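Local coordinates for protein Sf11-rnase (Nicotiana alata, PDB 1IOO) that cleaves RNA as a secreted stylar T2-type ribonuclease associated with the gametophytic self-incompatibility by which the plant rejects its own pollen, at residues C21-H32 against D64-Q74; C153-L163 against D187-R195. All coordinates share one frame; numbering follows the deposited sequence.

Contact 1 (C21-H32 against D64-Q74); sequences CERIAPNNFTIH and DKHWMQLKFEQ. With NAG (2-acetamido-2-deoxy-beta-D-glucopyranose), chain C.
Arg23, with more surface buried here than any other residue, carries its guanidinium end-on to the Asp64 carboxylate, NH1 to OD2 at 2.9 Å and NH2 to OD1 at 3.1 Å. The two planes are only 12° apart, and each oxygen is met on its syn side, somewhat out of the carboxylate plane. Bends at chi2 and chi3 (-64° and -68°) bring the guanidinium between Met68 SD on one face and Gln74 CB on the other, a sandwich that suits a flat cation. Leu70 meets the 21-32 segment through both backbone and side chain. Its carbonyl O accepts from both Glu22 N (2.8 Å) and Arg23 N, while CD2 packs on Pro26 CD at 3.8 Å. Ile31 supplies a branched apolar surface: CG2 lies 3.6 Å from the centroid of the Trp67 six-membered ring, over its face, and Ile31 N donates to His66 O (2.9 Å). The contact sets the strand that carries His32, the proton donor, near Gln69 and Leu70, which by similarity bind the RNA 3'-phosphate. Strand 30-37 pairs antiparallel with strand 4-10; helix 101-113 packs on Ile31, His66 and Trp67, helix 82-92 meets Trp67 and Gln69, and helix 12-18 meets Leu70.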
loop_
_atom_site.group_PDB
_atom_site.type_symbol
_atom_site.label_atom_id
_atom_site.label_comp_id
_atom_site.label_asym_id
_atom_site.label_seq_id
_atom_site.Cartn_x
_atom_site.Cartn_y
_atom_site.Cartn_z
ATOM N N CYS A 21 2.827 7.263 15.192
ATOM C CA CYS A 21 4.013 7.148 14.351
ATOM C C CYS A 21 5.267 7.577 15.083
ATOM O O CYS A 21 5.257 8.540 15.849
ATOM C CB CYS A 21 3.881 8.010 13.094
ATOM S SG CYS A 21 2.735 7.336 11.859
ATOM N N GLU A 22 6.351 6.851 14.835
ATOM C CA GLU A 22 7.644 7.180 15.411
ATOM C C GLU A 22 8.526 7.852 14.367
ATOM O O GLU A 22 9.589 8.383 14.683
ATOM C CB GLU A 22 8.333 5.922 15.940
ATOM C CG GLU A 22 7.759 5.388 17.245
ATOM C CD GLU A 22 7.941 6.352 18.408
ATOM O OE1 GLU A 22 8.972 7.057 18.444
ATOM O OE2 GLU A 22 7.062 6.391 19.294
ATOM N N ARG A 23 8.078 7.808 13.116
ATOM C CA ARG A 23 8.795 8.446 12.012
ATOM C C ARG A 23 8.018 9.646 11.504
ATOM O O ARG A 23 6.794 9.699 11.636
ATOM C CB ARG A 23 8.954 7.491 10.813
ATOM C CG ARG A 23 9.761 6.218 11.053
ATOM C CD ARG A 23 11.221 6.514 11.397
ATOM N NE ARG A 23 11.978 7.074 10.273
ATOM C CZ ARG A 23 12.538 6.354 9.305
ATOM N NH1 ARG A 23 12.435 5.031 9.313
ATOM N NH2 ARG A 23 13.207 6.959 8.321
ATOM N N ILE A 24 8.726 10.624 10.949
ATOM C CA ILE A 24 8.054 11.763 10.342
ATOM C C ILE A 24 7.337 11.288 9.090
ATOM O O ILE A 24 7.922 10.570 8.284
ATOM C CB ILE A 24 9.068 12.873 9.940
ATOM C CG1 ILE A 24 9.738 13.455 11.189
ATOM C CG2 ILE A 24 8.364 13.969 9.148
ATOM C CD1 ILE A 24 8.795 14.168 12.132
ATOM N N ALA A 25 6.068 11.651 8.939
ATOM C CA ALA A 25 5.293 11.205 7.783
ATOM C C ALA A 25 5.805 11.822 6.487
ATOM O O ALA A 25 5.823 13.042 6.340
ATOM C CB ALA A 25 3.823 11.550 7.971
ATOM N N PRO A 26 6.254 10.985 5.533
ATOM C CA PRO A 26 6.740 11.534 4.262
ATOM C C PRO A 26 5.575 12.175 3.517
ATOM O O PRO A 26 4.429 11.769 3.695
ATOM C CB PRO A 26 7.246 10.299 3.523
ATOM C CG PRO A 26 7.670 9.389 4.629
ATOM C CD PRO A 26 6.551 9.544 5.626
ATOM N N ASN A 27 5.866 13.176 2.690
ATOM C CA ASN A 27 4.820 13.842 1.909
ATOM C C ASN A 27 4.606 13.133 0.579
ATOM O O ASN A 27 4.459 13.762 -0.467
ATOM C CB ASN A 27 5.168 15.314 1.652
ATOM C CG ASN A 27 4.101 16.024 0.830
ATOM O OD1 ASN A 27 2.925 16.030 1.193
ATOM N ND2 ASN A 27 4.508 16.620 -0.285
ATOM N N ASN A 28 4.587 11.809 0.633
ATOM C CA ASN A 28 4.394 10.993 -0.549
ATOM C C ASN A 28 3.887 9.630 -0.145
ATOM O O ASN A 28 4.074 9.215 0.999
ATOM C CB ASN A 28 5.726 10.853 -1.282
ATOM C CG ASN A 28 5.565 10.569 -2.765
ATOM O OD1 ASN A 28 4.454 10.471 -3.287
ATOM N ND2 ASN A 28 6.703 10.447 -3.441
ATOM N N PHE A 29 3.233 8.933 -1.065
ATOM C CA PHE A 29 2.731 7.610 -0.751
ATOM C C PHE A 29 3.874 6.657 -0.478
ATOM O O PHE A 29 4.945 6.763 -1.078
ATOM C CB PHE A 29 1.873 7.046 -1.890
ATOM C CG PHE A 29 0.559 7.743 -2.057
ATOM C CD1 PHE A 29 0.470 8.908 -2.806
ATOM C CD2 PHE A 29 -0.589 7.250 -1.440
ATOM C CE1 PHE A 29 -0.738 9.580 -2.941
ATOM C CE2 PHE A 29 -1.807 7.915 -1.563
ATOM C CZ PHE A 29 -1.882 9.084 -2.316
ATOM N N THR A 30 3.657 5.754 0.468
ATOM C CA THR A 30 4.641 4.740 0.797
ATOM C C THR A 30 3.995 3.371 0.740
ATOM O O THR A 30 2.771 3.262 0.730
ATOM C CB THR A 30 5.238 4.945 2.199
ATOM O OG1 THR A 30 4.190 4.909 3.169
ATOM C CG2 THR A 30 5.972 6.275 2.279
ATOM N N ILE A 31 4.808 2.325 0.677
ATOM C CA ILE A 31 4.272 0.976 0.604
ATOM C C ILE A 31 3.804 0.483 1.968
ATOM O O ILE A 31 4.522 0.602 2.964
ATOM C CB ILE A 31 5.329 -0.019 0.111
ATOM C CG1 ILE A 31 5.807 0.376 -1.286
ATOM C CG2 ILE A 31 4.755 -1.434 0.126
ATOM C CD1 ILE A 31 7.073 -0.345 -1.713
ATOM N N HIS A 32 2.583 -0.041 2.009
ATOM C CA HIS A 32 2.053 -0.650 3.226
ATOM C C HIS A 32 2.194 -2.153 3.125
ATOM O O HIS A 32 2.475 -2.845 4.107
ATOM C CB HIS A 32 0.576 -0.312 3.417
ATOM C CG HIS A 32 -0.027 -0.952 4.627
ATOM N ND1 HIS A 32 0.467 -0.746 5.897
ATOM C CD2 HIS A 32 -1.066 -1.809 4.761
ATOM C CE1 HIS A 32 -0.242 -1.452 6.762
ATOM N NE2 HIS A 32 -1.178 -2.105 6.098
ATOM N N ASP A 64 13.722 1.503 3.589
ATOM C CA ASP A 64 13.465 2.470 4.649
ATOM C C ASP A 64 12.772 3.709 4.106
ATOM O O ASP A 64 12.006 4.362 4.813
ATOM C CB ASP A 64 14.740 2.882 5.376
ATOM C CG ASP A 64 14.446 3.790 6.549
ATOM O OD1 ASP A 64 14.773 4.994 6.486
ATOM O OD2 ASP A 64 13.853 3.304 7.530
ATOM N N LYS A 65 13.045 4.037 2.845
ATOM C CA LYS A 65 12.425 5.191 2.229
ATOM C C LYS A 65 11.059 4.849 1.621
ATOM O O LYS A 65 10.048 5.439 1.988
ATOM C CB LYS A 65 13.326 5.773 1.131
ATOM C CG LYS A 65 12.681 6.923 0.367
ATOM C CD LYS A 65 13.564 7.418 -0.773
ATOM C CE LYS A 65 12.855 8.518 -1.550
ATOM N NZ LYS A 65 13.671 9.026 -2.693
ATOM N N HIS A 66 11.035 3.864 0.728
ATOM C CA HIS A 66 9.818 3.528 -0.014
ATOM C C HIS A 66 8.824 2.697 0.783
ATOM O O HIS A 66 7.631 2.722 0.490
ATOM C CB HIS A 66 10.192 2.829 -1.313
ATOM C CG HIS A 66 10.969 3.704 -2.243
ATOM N ND1 HIS A 66 12.315 3.530 -2.491
ATOM C CD2 HIS A 66 10.597 4.805 -2.934
ATOM C CE1 HIS A 66 12.736 4.491 -3.295
ATOM N NE2 HIS A 66 11.713 5.278 -3.578
ATOM N N TRP A 67 9.320 1.935 1.749
ATOM C CA TRP A 67 8.469 1.120 2.616
ATOM C C TRP A 67 8.739 1.484 4.069
ATOM O O TRP A 67 8.879 0.622 4.934
ATOM C CB TRP A 67 8.763 -0.373 2.390
ATOM C CG TRP A 67 7.669 -1.327 2.845
ATOM C CD1 TRP A 67 6.860 -1.201 3.945
ATOM C CD2 TRP A 67 7.327 -2.581 2.242
ATOM N NE1 TRP A 67 6.038 -2.303 4.060
ATOM C CE2 TRP A 67 6.306 -3.164 3.028
ATOM C CE3 TRP A 67 7.786 -3.271 1.113
ATOM C CZ2 TRP A 67 5.736 -4.403 2.720
ATOM C CZ3 TRP A 67 7.222 -4.503 0.807
ATOM C CH2 TRP A 67 6.207 -5.055 1.609
ATOM N N MET A 68 8.814 2.784 4.329
ATOM C CA MET A 68 9.125 3.268 5.659
ATOM C C MET A 68 8.207 2.662 6.705
ATOM O O MET A 68 6.986 2.659 6.551
ATOM C CB MET A 68 9.032 4.794 5.704
ATOM C CG MET A 68 9.670 5.401 6.945
ATOM S SD MET A 68 9.654 7.202 6.953
ATOM C CE MET A 68 10.852 7.588 5.657
ATOM N N GLN A 69 8.810 2.117 7.757
ATOM C CA GLN A 69 8.054 1.550 8.865
ATOM C C GLN A 69 7.719 2.667 9.848
ATOM O O GLN A 69 8.434 2.906 10.818
ATOM C CB GLN A 69 8.882 0.441 9.506
ATOM C CG GLN A 69 9.320 -0.610 8.478
ATOM C CD GLN A 69 10.355 -1.570 9.017
ATOM O OE1 GLN A 69 10.048 -2.713 9.357
ATOM N NE2 GLN A 69 11.597 -1.108 9.103
ATOM N N LEU A 70 6.628 3.361 9.542
ATOM C CA LEU A 70 6.184 4.559 10.248
ATOM C C LEU A 70 5.970 4.378 11.750
ATOM O O LEU A 70 6.088 5.344 12.498
ATOM C CB LEU A 70 4.890 5.065 9.607
ATOM C CG LEU A 70 5.014 5.432 8.124
ATOM C CD1 LEU A 70 3.633 5.735 7.560
ATOM C CD2 LEU A 70 5.947 6.623 7.968
ATOM N N LYS A 71 5.658 3.169 12.199
ATOM C CA LYS A 71 5.351 2.954 13.620
ATOM C C LYS A 71 6.594 2.785 14.496
ATOM O O LYS A 71 6.481 2.777 15.724
ATOM C CB LYS A 71 4.457 1.721 13.778
ATOM C CG LYS A 71 3.052 1.905 13.235
ATOM C CD LYS A 71 2.463 0.598 12.725
ATOM C CE LYS A 71 2.324 -0.448 13.813
ATOM N NZ LYS A 71 1.733 -1.705 13.257
ATOM N N PHE A 72 7.771 2.673 13.893
ATOM C CA PHE A 72 8.975 2.440 14.685
ATOM C C PHE A 72 10.058 3.462 14.428
ATOM O O PHE A 72 10.129 4.065 13.356
ATOM C CB PHE A 72 9.543 1.042 14.385
ATOM C CG PHE A 72 8.580 -0.073 14.656
ATOM C CD1 PHE A 72 7.649 -0.465 13.698
ATOM C CD2 PHE A 72 8.593 -0.721 15.886
ATOM C CE1 PHE A 72 6.742 -1.489 13.966
ATOM C CE2 PHE A 72 7.693 -1.743 16.163
ATOM C CZ PHE A 72 6.768 -2.128 15.209
ATOM N N GLU A 73 10.898 3.660 15.437
ATOM C CA GLU A 73 12.048 4.531 15.313
ATOM C C GLU A 73 12.910 4.060 14.147
ATOM O O GLU A 73 12.914 2.869 13.821
ATOM C CB GLU A 73 12.876 4.488 16.600
ATOM C CG GLU A 73 12.191 5.053 17.847
ATOM C CD GLU A 73 11.418 4.010 18.662
ATOM O OE1 GLU A 73 11.302 4.205 19.892
ATOM O OE2 GLU A 73 10.924 3.015 18.088
ATOM N N GLN A 74 13.637 4.978 13.523
ATOM C CA GLN A 74 14.471 4.631 12.381
ATOM C C GLN A 74 15.503 3.551 12.718
ATOM O O GLN A 74 15.679 2.604 11.952
ATOM C CB GLN A 74 15.183 5.874 11.839
ATOM C CG GLN A 74 16.055 5.574 10.637
ATOM C CD GLN A 74 16.482 6.827 9.904
ATOM O OE1 GLN A 74 16.481 7.919 10.468
ATOM N NE2 GLN A 74 16.858 6.672 8.640
HETATM C C1 NAG C . 6.709 10.212 -4.872
HETATM C C2 NAG C . 7.801 11.096 -5.500
HETATM C C3 NAG C . 7.963 10.784 -6.985
HETATM C C4 NAG C . 8.240 9.297 -7.153
HETATM C C5 NAG C . 7.084 8.507 -6.537
HETATM C C6 NAG C . 7.296 7.011 -6.640
HETATM C C7 NAG C . 8.435 13.393 -5.129
HETATM C C8 NAG C . 8.059 14.854 -5.303
HETATM N N2 NAG C . 7.472 12.496 -5.323
HETATM O O3 NAG C . 9.046 11.538 -7.512
HETATM O O4 NAG C . 8.363 8.984 -8.550
HETATM O O5 NAG C . 6.975 8.822 -5.131
HETATM O O6 NAG C . 8.402 6.599 -5.850
HETATM O O7 NAG C . 9.592 13.086 -4.823
HETATM O O HOH W 1 11.232 2.872 11.019
HETATM O O HOH W 2 4.975 2.715 4.643
HETATM O O HOH W 3 3.833 -2.391 6.361
#

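Contact 2 (C153-L163 against D187-R195); sequences CAEVTKGTPEL and DKTAKVLFR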
loop_
_atom_site.group_PDB
_atom_site.type_symbol
_atom_site.label_atom_id
_atom_site.label_comp_id
_atom_site.label_asym_id
_atom_site.label_seq_id
_atom_site.Cartn_x
_atom_site.Cartn_y
_atom_site.Cartn_z
ATOM N N CYS A 153 -10.782 4.113 2.704
ATOM C CA CYS A 153 -10.951 5.247 3.589
ATOM C C CYS A 153 -10.920 4.840 5.039
ATOM O O CYS A 153 -11.134 3.680 5.395
ATOM C CB CYS A 153 -12.281 5.953 3.341
ATOM S SG CYS A 153 -12.397 6.830 1.758
ATOM N N ALA A 154 -10.624 5.824 5.875
ATOM C CA ALA A 154 -10.644 5.666 7.305
ATOM C C ALA A 154 -11.395 6.829 7.908
ATOM O O ALA A 154 -11.443 7.909 7.320
ATOM C CB ALA A 154 -9.227 5.615 7.859
ATOM N N GLU A 155 -12.033 6.602 9.047
ATOM C CA GLU A 155 -12.752 7.669 9.711
ATOM C C GLU A 155 -12.219 7.885 11.116
ATOM O O GLU A 155 -12.683 7.255 12.064
ATOM C CB GLU A 155 -14.261 7.380 9.760
ATOM C CG GLU A 155 -14.945 7.426 8.399
ATOM C CD GLU A 155 -16.464 7.434 8.484
ATOM O OE1 GLU A 155 -17.116 7.286 7.429
ATOM O OE2 GLU A 155 -17.012 7.597 9.593
ATOM N N VAL A 156 -11.212 8.746 11.238
ATOM C CA VAL A 156 -10.653 9.077 12.543
ATOM C C VAL A 156 -11.707 9.789 13.365
ATOM O O VAL A 156 -11.782 9.649 14.584
ATOM C CB VAL A 156 -9.403 9.961 12.390
ATOM C CG1 VAL A 156 -8.871 10.355 13.758
ATOM C CG2 VAL A 156 -8.344 9.200 11.604
ATOM N N THR A 157 -12.512 10.581 12.666
ATOM C CA THR A 157 -13.658 11.243 13.249
ATOM C C THR A 157 -14.901 10.714 12.561
ATOM O O THR A 157 -14.964 10.700 11.333
ATOM C CB THR A 157 -13.606 12.776 13.049
ATOM O OG1 THR A 157 -12.400 13.296 13.616
ATOM C CG2 THR A 157 -14.802 13.443 13.714
ATOM N N LYS A 158 -15.862 10.223 13.332
ATOM C CA LYS A 158 -17.067 9.670 12.738
ATOM C C LYS A 158 -17.735 10.686 11.821
ATOM O O LYS A 158 -18.041 11.803 12.235
ATOM C CB LYS A 158 -18.036 9.211 13.831
ATOM C CG LYS A 158 -19.300 8.556 13.296
ATOM C CD LYS A 158 -20.229 8.136 14.423
ATOM C CE LYS A 158 -21.525 7.554 13.880
ATOM N NZ LYS A 158 -21.284 6.326 13.073
ATOM N N GLY A 159 -17.942 10.302 10.566
ATOM C CA GLY A 159 -18.575 11.207 9.627
ATOM C C GLY A 159 -17.599 11.964 8.746
ATOM O O GLY A 159 -18.014 12.731 7.878
ATOM N N THR A 160 -16.305 11.758 8.964
ATOM C CA THR A 160 -15.290 12.428 8.162
ATOM C C THR A 160 -14.369 11.417 7.494
ATOM O O THR A 160 -13.238 11.204 7.932
ATOM C CB THR A 160 -14.434 13.389 9.004
ATOM O OG1 THR A 160 -15.291 14.304 9.699
ATOM C CG2 THR A 160 -13.494 14.189 8.107
ATOM N N PRO A 161 -14.850 10.770 6.426
ATOM C CA PRO A 161 -13.975 9.800 5.773
ATOM C C PRO A 161 -12.793 10.490 5.116
ATOM O O PRO A 161 -12.919 11.605 4.602
ATOM C CB PRO A 161 -14.900 9.128 4.760
ATOM C CG PRO A 161 -15.861 10.224 4.404
ATOM C CD PRO A 161 -16.162 10.836 5.763
ATOM N N GLU A 162 -11.639 9.835 5.152
ATOM C CA GLU A 162 -10.450 10.389 4.541
ATOM C C GLU A 162 -9.666 9.324 3.801
ATOM O O GLU A 162 -9.750 8.139 4.124
ATOM C CB GLU A 162 -9.561 11.060 5.586
ATOM C CG GLU A 162 -8.960 10.148 6.629
ATOM C CD GLU A 162 -8.083 10.922 7.588
ATOM O OE1 GLU A 162 -6.891 11.134 7.278
ATOM O OE2 GLU A 162 -8.598 11.341 8.644
ATOM N N LEU A 163 -8.926 9.751 2.783
ATOM C CA LEU A 163 -8.113 8.832 2.003
ATOM C C LEU A 163 -7.019 8.252 2.877
ATOM O O LEU A 163 -6.154 8.979 3.358
ATOM C CB LEU A 163 -7.509 9.563 0.802
ATOM C CG LEU A 163 -6.781 8.692 -0.224
ATOM C CD1 LEU A 163 -7.745 7.680 -0.831
ATOM C CD2 LEU A 163 -6.202 9.584 -1.308
ATOM N N ASP A 187 -17.513 6.247 2.704
ATOM C CA ASP A 187 -18.882 6.729 2.698
ATOM C C ASP A 187 -19.072 7.669 1.515
ATOM O O ASP A 187 -18.667 8.832 1.566
ATOM C CB ASP A 187 -19.175 7.477 3.999
ATOM C CG ASP A 187 -20.650 7.759 4.191
ATOM O OD1 ASP A 187 -21.367 7.886 3.175
ATOM O OD2 ASP A 187 -21.086 7.864 5.357
ATOM N N LYS A 188 -19.673 7.159 0.445
ATOM C CA LYS A 188 -19.840 7.936 -0.781
ATOM C C LYS A 188 -20.959 8.971 -0.687
ATOM O O LYS A 188 -21.199 9.708 -1.644
ATOM C CB LYS A 188 -20.073 6.993 -1.960
ATOM C CG LYS A 188 -18.934 5.996 -2.128
ATOM C CD LYS A 188 -19.139 5.083 -3.315
ATOM C CE LYS A 188 -18.074 4.001 -3.345
ATOM N NZ LYS A 188 -18.327 3.027 -4.438
ATOM N N THR A 189 -21.640 9.031 0.452
ATOM C CA THR A 189 -22.700 10.021 0.636
ATOM C C THR A 189 -22.102 11.364 1.023
ATOM O O THR A 189 -22.814 12.352 1.205
ATOM C CB THR A 189 -23.708 9.601 1.737
ATOM O OG1 THR A 189 -23.080 9.677 3.024
ATOM C CG2 THR A 189 -24.200 8.183 1.496
ATOM N N ALA A 190 -20.780 11.386 1.144
ATOM C CA ALA A 190 -20.054 12.591 1.507
ATOM C C ALA A 190 -18.682 12.605 0.856
ATOM O O ALA A 190 -18.179 11.566 0.430
ATOM C CB ALA A 190 -19.910 12.672 3.020
ATOM N N LYS A 191 -18.078 13.784 0.777
ATOM C CA LYS A 191 -16.761 13.902 0.180
ATOM C C LYS A 191 -15.703 13.221 1.043
ATOM O O LYS A 191 -15.925 12.946 2.225
ATOM C CB LYS A 191 -16.405 15.373 -0.048
ATOM C CG LYS A 191 -17.263 16.045 -1.120
ATOM C CD LYS A 191 -16.665 17.366 -1.569
ATOM C CE LYS A 191 -17.457 17.971 -2.720
ATOM N NZ LYS A 191 -16.773 19.176 -3.279
ATOM N N VAL A 192 -14.556 12.944 0.434
ATOM C CA VAL A 192 -13.452 12.287 1.112
ATOM C C VAL A 192 -12.291 13.252 1.322
ATOM O O VAL A 192 -11.829 13.901 0.383
ATOM C CB VAL A 192 -12.953 11.082 0.280
ATOM C CG1 VAL A 192 -11.789 10.397 0.979
ATOM C CG2 VAL A 192 -14.092 10.105 0.064
ATOM N N LEU A 193 -11.815 13.336 2.558
ATOM C CA LEU A 193 -10.716 14.223 2.887
ATOM C C LEU A 193 -9.368 13.665 2.424
ATOM O O LEU A 193 -9.079 12.484 2.595
ATOM C CB LEU A 193 -10.658 14.439 4.407
ATOM C CG LEU A 193 -9.465 15.230 4.949
ATOM C CD1 LEU A 193 -9.514 16.657 4.421
ATOM C CD2 LEU A 193 -9.488 15.215 6.475
ATOM N N PHE A 194 -8.578 14.522 1.786
ATOM C CA PHE A 194 -7.205 14.200 1.415
ATOM C C PHE A 194 -6.299 14.981 2.358
ATOM O O PHE A 194 -5.969 16.136 2.107
ATOM C CB PHE A 194 -6.959 14.594 -0.057
ATOM C CG PHE A 194 -5.698 14.018 -0.670
ATOM C CD1 PHE A 194 -4.909 13.088 0.004
ATOM C CD2 PHE A 194 -5.304 14.419 -1.948
ATOM C CE1 PHE A 194 -3.749 12.567 -0.581
ATOM C CE2 PHE A 194 -4.147 13.904 -2.542
ATOM C CZ PHE A 194 -3.368 12.977 -1.859
ATOM N N ARG A 195 -5.958 14.359 3.481
ATOM C CA ARG A 195 -5.230 15.046 4.548
ATOM C C ARG A 195 -3.890 15.613 4.120
ATOM O O ARG A 195 -3.080 14.948 3.479
ATOM C CB ARG A 195 -5.058 14.126 5.753
ATOM C CG ARG A 195 -4.561 14.855 6.996
ATOM C CD ARG A 195 -4.605 13.937 8.208
ATOM N NE ARG A 195 -5.970 13.562 8.570
ATOM C CZ ARG A 195 -6.822 14.360 9.206
ATOM N NH1 ARG A 195 -6.453 15.585 9.561
ATOM N NH2 ARG A 195 -8.049 13.941 9.476
HETATM O O HOH W 4 -15.853 6.053 5.410
HETATM O O HOH W 5 -14.895 13.459 4.727
HETATM O O HOH W 6 -6.298 11.550 4.248
#
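Glu162 and Arg195 face each other through a side-on salt bridge: Arg195 NE donates to Glu162 OE1 at 2.9 Å and NH2 to OE2 at 2.8 Å. Both oxygens lie near the guanidinium plane, but the carboxylate is turned 38° against it; OE1 is met on its syn side, and OE2 from above the carboxylate plane. Glu162 reaches this position with CG between the backbone N and the carbonyl carbon (chi1 65°) and the chain extended beyond. Leu193 CD2 rests 3.5 Å above one face of the Arg195 guanidinium, offset toward the rim, and Tyr17 makes a cation-pi contact with the same arginine. The backbones join in a single bridge, Leu193 N to Pro161 O (2.9 Å) and Leu163 N to Leu193 O (2.7 Å), the pattern of a parallel pair. Proline suits position 161: the bridge uses its carbonyl O and asks for no N-H, and its ring CG packs on Lys191 O. Val192, with CG1 anti to its N, sets that methyl 3.7 Å from Cys153 SG, half of the disulfide to Cys186. Leu163 and Phe194 run side by side, and CD2 of the leucine stands over the phenylalanine ring, 4.2 Å from its centroid. A leucine in place of Arg195 has neither NE nor NH2 to offer, and would probably leave the Glu162 carboxylate without its charge partner and freer to turn. The chemistry is therefore split: an apolar side built on Val192, Leu163 and Phe194, and an ion pair whose OE1 is also hydrogen-bonded to Ser14 OG, with a water that accepts from Arg195 N lying close by. With each carboxylate oxygen engaged by the arginine, Glu162 is likely to stay ionised, and the pair joins the C-terminal end of the chain to strand 162-170.

How the contacts relate
From the N terminus, strand 4-10 and helix 12-18 come first; contact 1 then joins residues 21-32 to 64-74, closing a loop of 31 residues that includes most of helix 57-66. Cys46 within that loop is tied by a disulfide to Cys94, beyond helix 82-92. After a run of helices from 74-80 to 134-145, contact 2 joins 153-163 to 187-195 around a 23-residue loop that contains the Cys169-Cys180 disulfide. The two closures stand in series, neither nested nor crossed. Their centres lie about 22 Å apart, yet Phe29 CZ and Phe194 CZ pack at 4.2 Å, and both reach one sheet, where strands 30-37 and 162-170 each pair with strand 4-10.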